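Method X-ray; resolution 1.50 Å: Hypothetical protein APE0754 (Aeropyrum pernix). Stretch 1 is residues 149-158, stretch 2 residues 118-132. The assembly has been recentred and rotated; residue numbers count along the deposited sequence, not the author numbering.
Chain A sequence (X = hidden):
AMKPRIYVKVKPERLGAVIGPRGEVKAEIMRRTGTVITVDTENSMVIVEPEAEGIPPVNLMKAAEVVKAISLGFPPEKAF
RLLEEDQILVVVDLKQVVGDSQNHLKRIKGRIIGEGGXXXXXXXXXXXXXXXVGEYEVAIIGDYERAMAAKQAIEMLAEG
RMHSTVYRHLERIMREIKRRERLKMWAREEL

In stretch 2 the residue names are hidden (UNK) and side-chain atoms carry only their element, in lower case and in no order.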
# COMPACT_ATOMS: atom_id res chain seq x y z
N ALA A 149 2.42 11.64 3.64
CA ALA A 149 1.85 12.33 4.81
C ALA A 149 1.34 11.27 5.80
O ALA A 149 1.58 11.36 7.00
CB ALA A 149 0.71 13.24 4.38
N ALA A 150 0.62 10.28 5.28
CA ALA A 150 0.09 9.20 6.10
C ALA A 150 1.22 8.40 6.76
O ALA A 150 1.14 8.02 7.92
CB ALA A 150 -0.77 8.27 5.24
N LYS A 151 2.28 8.16 5.99
CA LYS A 151 3.43 7.41 6.49
C LYS A 151 4.01 8.10 7.72
O LYS A 151 4.30 7.47 8.74
CB LYS A 151 4.50 7.32 5.40
CG LYS A 151 5.79 6.63 5.80
CD LYS A 151 6.83 6.75 4.69
CE LYS A 151 8.13 6.05 5.04
NZ LYS A 151 8.02 4.56 4.94
N GLN A 152 4.17 9.42 7.61
CA GLN A 152 4.71 10.21 8.70
C GLN A 152 3.80 10.11 9.93
O GLN A 152 4.28 9.89 11.05
CB GLN A 152 4.87 11.66 8.24
CG GLN A 152 5.40 12.61 9.29
CD GLN A 152 5.61 14.01 8.75
OE1 GLN A 152 4.81 14.52 7.97
NE2 GLN A 152 6.70 14.64 9.17
N ALA A 153 2.49 10.27 9.73
CA ALA A 153 1.54 10.19 10.84
C ALA A 153 1.64 8.82 11.53
O ALA A 153 1.63 8.73 12.76
CB ALA A 153 0.13 10.43 10.34
N ILE A 154 1.72 7.76 10.73
CA ILE A 154 1.84 6.40 11.26
C ILE A 154 3.13 6.27 12.07
O ILE A 154 3.13 5.71 13.16
CB ILE A 154 1.84 5.34 10.14
CG1 ILE A 154 0.50 5.35 9.40
CG2 ILE A 154 2.14 3.97 10.73
CD1 ILE A 154 -0.67 4.94 10.27
N GLU A 155 4.23 6.78 11.52
CA GLU A 155 5.50 6.70 12.23
C GLU A 155 5.42 7.46 13.56
O GLU A 155 5.91 6.98 14.59
CB GLU A 155 6.62 7.27 11.36
CG GLU A 155 6.89 6.43 10.12
CD GLU A 155 7.91 7.07 9.18
OE1 GLU A 155 7.80 8.29 8.92
OE2 GLU A 155 8.80 6.35 8.69
N MET A 156 4.80 8.64 13.55
CA MET A 156 4.65 9.45 14.76
C MET A 156 3.87 8.69 15.84
O MET A 156 4.20 8.76 17.02
CB MET A 156 3.95 10.78 14.45
CG MET A 156 4.82 11.81 13.74
SD MET A 156 3.89 13.26 13.18
CE MET A 156 3.61 14.11 14.68
N LEU A 157 2.83 7.96 15.43
CA LEU A 157 2.04 7.19 16.39
C LEU A 157 2.85 6.01 16.92
O LEU A 157 2.77 5.67 18.10
CB LEU A 157 0.74 6.67 15.76
CG LEU A 157 -0.35 7.70 15.45
CD1 LEU A 157 -1.56 6.99 14.85
CD2 LEU A 157 -0.74 8.43 16.72
N ALA A 158 3.64 5.39 16.04
CA ALA A 158 4.46 4.25 16.43
C ALA A 158 5.55 4.68 17.40
O ALA A 158 6.17 3.86 18.06
CB ALA A 158 5.09 3.60 15.20
N UNK A 118 -10.47 3.89 15.15
CA UNK A 118 -10.65 5.33 14.95
C UNK A 118 -9.41 6.08 14.48
O UNK A 118 -9.52 7.02 13.69
n UNK A 118 -12.52 7.23 18.82
n UNK A 118 -13.93 5.45 19.10
c UNK A 118 -11.65 7.38 16.09
c UNK A 118 -11.14 5.97 16.25
c UNK A 118 -13.39 6.37 18.31
n UNK A 118 -13.72 6.42 17.02
c UNK A 118 -13.17 7.38 16.06
N UNK A 119 -8.24 5.70 14.98
CA UNK A 119 -7.01 6.38 14.59
C UNK A 119 -6.67 6.09 13.13
O UNK A 119 -6.37 7.01 12.36
c UNK A 119 -5.86 5.94 15.49
N UNK A 120 -6.73 4.82 12.75
CA UNK A 120 -6.43 4.42 11.38
C UNK A 120 -7.39 5.12 10.41
O UNK A 120 -6.97 5.65 9.38
c UNK A 120 -6.30 0.85 9.82
c UNK A 120 -6.55 2.90 11.24
c UNK A 120 -6.06 2.36 9.91
c UNK A 120 -8.61 0.77 8.94
n UNK A 120 -7.72 0.54 9.91
n UNK A 120 -9.89 0.48 9.13
n UNK A 120 -8.21 1.30 7.80
N UNK A 121 -8.68 5.14 10.74
CA UNK A 121 -9.66 5.78 9.88
C UNK A 121 -9.45 7.29 9.75
O UNK A 121 -9.63 7.86 8.66
c UNK A 121 -12.96 3.83 10.60
n UNK A 121 -12.02 1.67 12.14
n UNK A 121 -13.35 2.43 10.43
c UNK A 121 -11.48 4.04 10.26
n UNK A 121 -13.30 0.18 10.94
c UNK A 121 -12.89 1.43 11.17
c UNK A 121 -11.09 5.50 10.37
N UNK A 122 -9.08 7.94 10.85
CA UNK A 122 -8.85 9.38 10.83
C UNK A 122 -7.71 9.72 9.87
O UNK A 122 -7.82 10.65 9.08
o UNK A 122 -9.61 9.73 13.10
c UNK A 122 -8.49 9.91 12.23
c UNK A 122 -8.13 11.40 12.17
N UNK A 123 -6.62 8.96 9.95
CA UNK A 123 -5.50 9.21 9.06
C UNK A 123 -5.93 8.96 7.60
O UNK A 123 -5.60 9.75 6.72
c UNK A 123 -3.15 8.53 8.43
c UNK A 123 -4.29 8.34 9.44
c UNK A 123 -2.69 7.87 11.40
c UNK A 123 -3.81 8.72 10.85
N UNK A 124 -6.67 7.88 7.35
CA UNK A 124 -7.14 7.59 5.99
C UNK A 124 -8.01 8.72 5.43
O UNK A 124 -7.86 9.12 4.27
c UNK A 124 -7.96 6.30 5.95
o UNK A 124 -9.22 3.78 6.51
c UNK A 124 -7.20 5.02 6.17
c UNK A 124 -8.09 3.79 5.98
o UNK A 124 -7.66 2.83 5.31
N UNK A 125 -8.93 9.21 6.25
CA UNK A 125 -9.84 10.28 5.82
C UNK A 125 -9.11 11.59 5.57
O UNK A 125 -9.42 12.31 4.62
o UNK A 125 -12.52 10.13 9.27
c UNK A 125 -11.75 9.27 7.18
c UNK A 125 -12.83 9.53 8.22
c UNK A 125 -10.94 10.50 6.86
o UNK A 125 -13.99 9.13 7.98
N UNK A 126 -8.15 11.91 6.44
CA UNK A 126 -7.40 13.16 6.31
C UNK A 126 -6.48 13.17 5.09
O UNK A 126 -6.29 14.20 4.47
c UNK A 126 -5.65 15.56 9.62
c UNK A 126 -6.57 13.40 7.58
s UNK A 126 -6.42 14.21 10.28
c UNK A 126 -7.40 13.68 8.84
N UNK A 127 -5.93 12.01 4.75
CA UNK A 127 -5.00 11.91 3.62
C UNK A 127 -5.59 11.27 2.37
O UNK A 127 -4.93 11.24 1.33
c UNK A 127 -3.76 11.09 4.02
c UNK A 127 -3.05 11.72 5.20
o UNK A 127 -4.17 9.76 4.38
N UNK A 128 -6.81 10.76 2.47
CA UNK A 128 -7.47 10.10 1.34
C UNK A 128 -6.59 8.96 0.84
O UNK A 128 -6.27 8.88 -0.35
o UNK A 128 -8.31 10.81 -2.08
c UNK A 128 -7.75 11.10 0.21
c UNK A 128 -8.57 10.49 -0.91
o UNK A 128 -9.48 9.69 -0.60
N UNK A 129 -6.20 8.08 1.76
CA UNK A 129 -5.38 6.91 1.44
C UNK A 129 -6.03 5.66 2.03
O UNK A 129 -6.94 5.75 2.86
c UNK A 129 -3.98 7.01 2.07
o UNK A 129 -4.12 7.08 3.50
c UNK A 129 -3.24 8.24 1.57
N UNK A 130 -5.58 4.49 1.58
CA UNK A 130 -6.05 3.22 2.13
C UNK A 130 -4.89 2.79 3.01
O UNK A 130 -3.74 2.85 2.59
c UNK A 130 -9.67 2.61 -1.54
c UNK A 130 -8.52 3.17 0.49
c UNK A 130 -7.52 1.65 -1.07
c UNK A 130 -7.45 2.34 0.14
c UNK A 130 -6.26 2.15 1.05
o UNK A 130 -10.77 2.72 -2.36
c UNK A 130 -8.62 1.78 -1.90
c UNK A 130 -9.62 3.31 -0.34
N UNK A 131 -5.18 2.37 4.23
CA UNK A 131 -4.13 1.94 5.15
C UNK A 131 -4.46 0.56 5.73
O UNK A 131 -5.56 0.33 6.23
c UNK A 131 -3.42 5.43 6.81
c UNK A 131 -3.50 4.31 5.77
c UNK A 131 -3.96 2.96 6.32
c UNK A 131 -2.96 2.43 7.35
N UNK A 132 -3.50 -0.36 5.64
CA UNK A 132 -3.69 -1.69 6.19
C UNK A 132 -2.65 -1.95 7.26
O UNK A 132 -1.45 -1.78 7.03
n UNK A 132 -5.17 -4.48 5.63
o UNK A 132 -3.01 -4.90 6.06
c UNK A 132 -3.56 -2.76 5.10
c UNK A 132 -3.89 -4.15 5.63

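Position 118 carries three carbons, a nitrogen, then a carbon with two more nitrogens. It is exposed and makes no contact with stretch 1. This is Arg118, at the start of the helix in this stretch.

Position 119 has one side-chain carbon. That CB points toward stretch 1 and lies 4.5 Å from CD1 of Leu157. This is Ala119.

Position 120 again has three carbons, a nitrogen and a carbon bearing two nitrogens. Its end leads away from stretch 1. This is Arg120.

Position 121 has the same guanidinium pattern. It is exposed, touches a crystal neighbour and is out of reach of stretch 1. This is Arg121.

Position 122 has one carbon carrying one oxygen and one carbon. It is out of reach of stretch 1. The oxygen is bonded to the first carbon, so this is Thr122. Its OG1 donates a hydrogen bond to O of Arg118, 2.8 Å away, one turn back.

Position 123 has four carbons, forked at the first, with one arm two carbons long. It points toward stretch 1 and sits among Ala150, Ala153, Ile154 and Leu157. This is Ile123. Its CD1 lies 3.7 Å from CD1 of Ile154, 3.7 Å from CD1 of Leu157 and 4.0 Å from CB of Ala153. Its CG2 lies 4.0 Å from CB of Ala150.

Position 124 has three carbons, the third with two oxygens. It points away from stretch 1. This is Glu124. Its OE1 forms a salt bridge with NH1 of Arg120 at 3.0 Å.

Position 125 has the same carboxylate chain, but is exposed and out of reach. This is Glu125.

Position 126 is unbranched: two carbons, a sulfur, one carbon. It does not touch stretch 1. This is Met126.

Position 127 has one carbon carrying an oxygen and a carbon. It points toward stretch 1 and touches Ala149 and Ala150. This is Thr127. Its CG2 is 4.1 Å from CB of Ala149, and its OG1 is 3.8 Å from CB of Ala150. OG1 also donates to O of Ile123 at 2.7 Å.

Position 128 has two carbons, the second with two oxygens. It is out of reach of stretch 1. This is Asp128. Its positive phi marks the departure from the helix.

Position 129 has one carbon with an oxygen and a carbon. It points toward stretch 1 and touches Ala150. This is Thr129. Its OG1 donates to OG1 of Thr127 at 2.8 Å and lies 4.0 Å from CB of Ala150.

Position 130 has one carbon, then a six-carbon ring bearing an oxygen. It is out of reach of stretch 1. This is Tyr130.

Position 131 has four carbons, forked at the first, one arm two carbons long. It points toward stretch 1 and touches Ala150 and Ile154. This is Ile131. Its CD1 lies 4.2 Å from CB of Ala150 and 4.4 Å from CD1 of Ile154.

Position 132 has two carbons, the second with an oxygen and a nitrogen. It too is out of reach. This is Asn132.

The two helices run nearly antiparallel, at 156°, with axes 10.0 Å apart at closest approach. No hydrogen bond crosses between the stretches. Apolar packing joins them, with Ile123 as a knob among four residues. The small Ala150 also meets Thr127, Thr129 and Ile131, so the contact continues past the helix end.

Stretch 2 118-132: RARRTIEEMTDTYIN
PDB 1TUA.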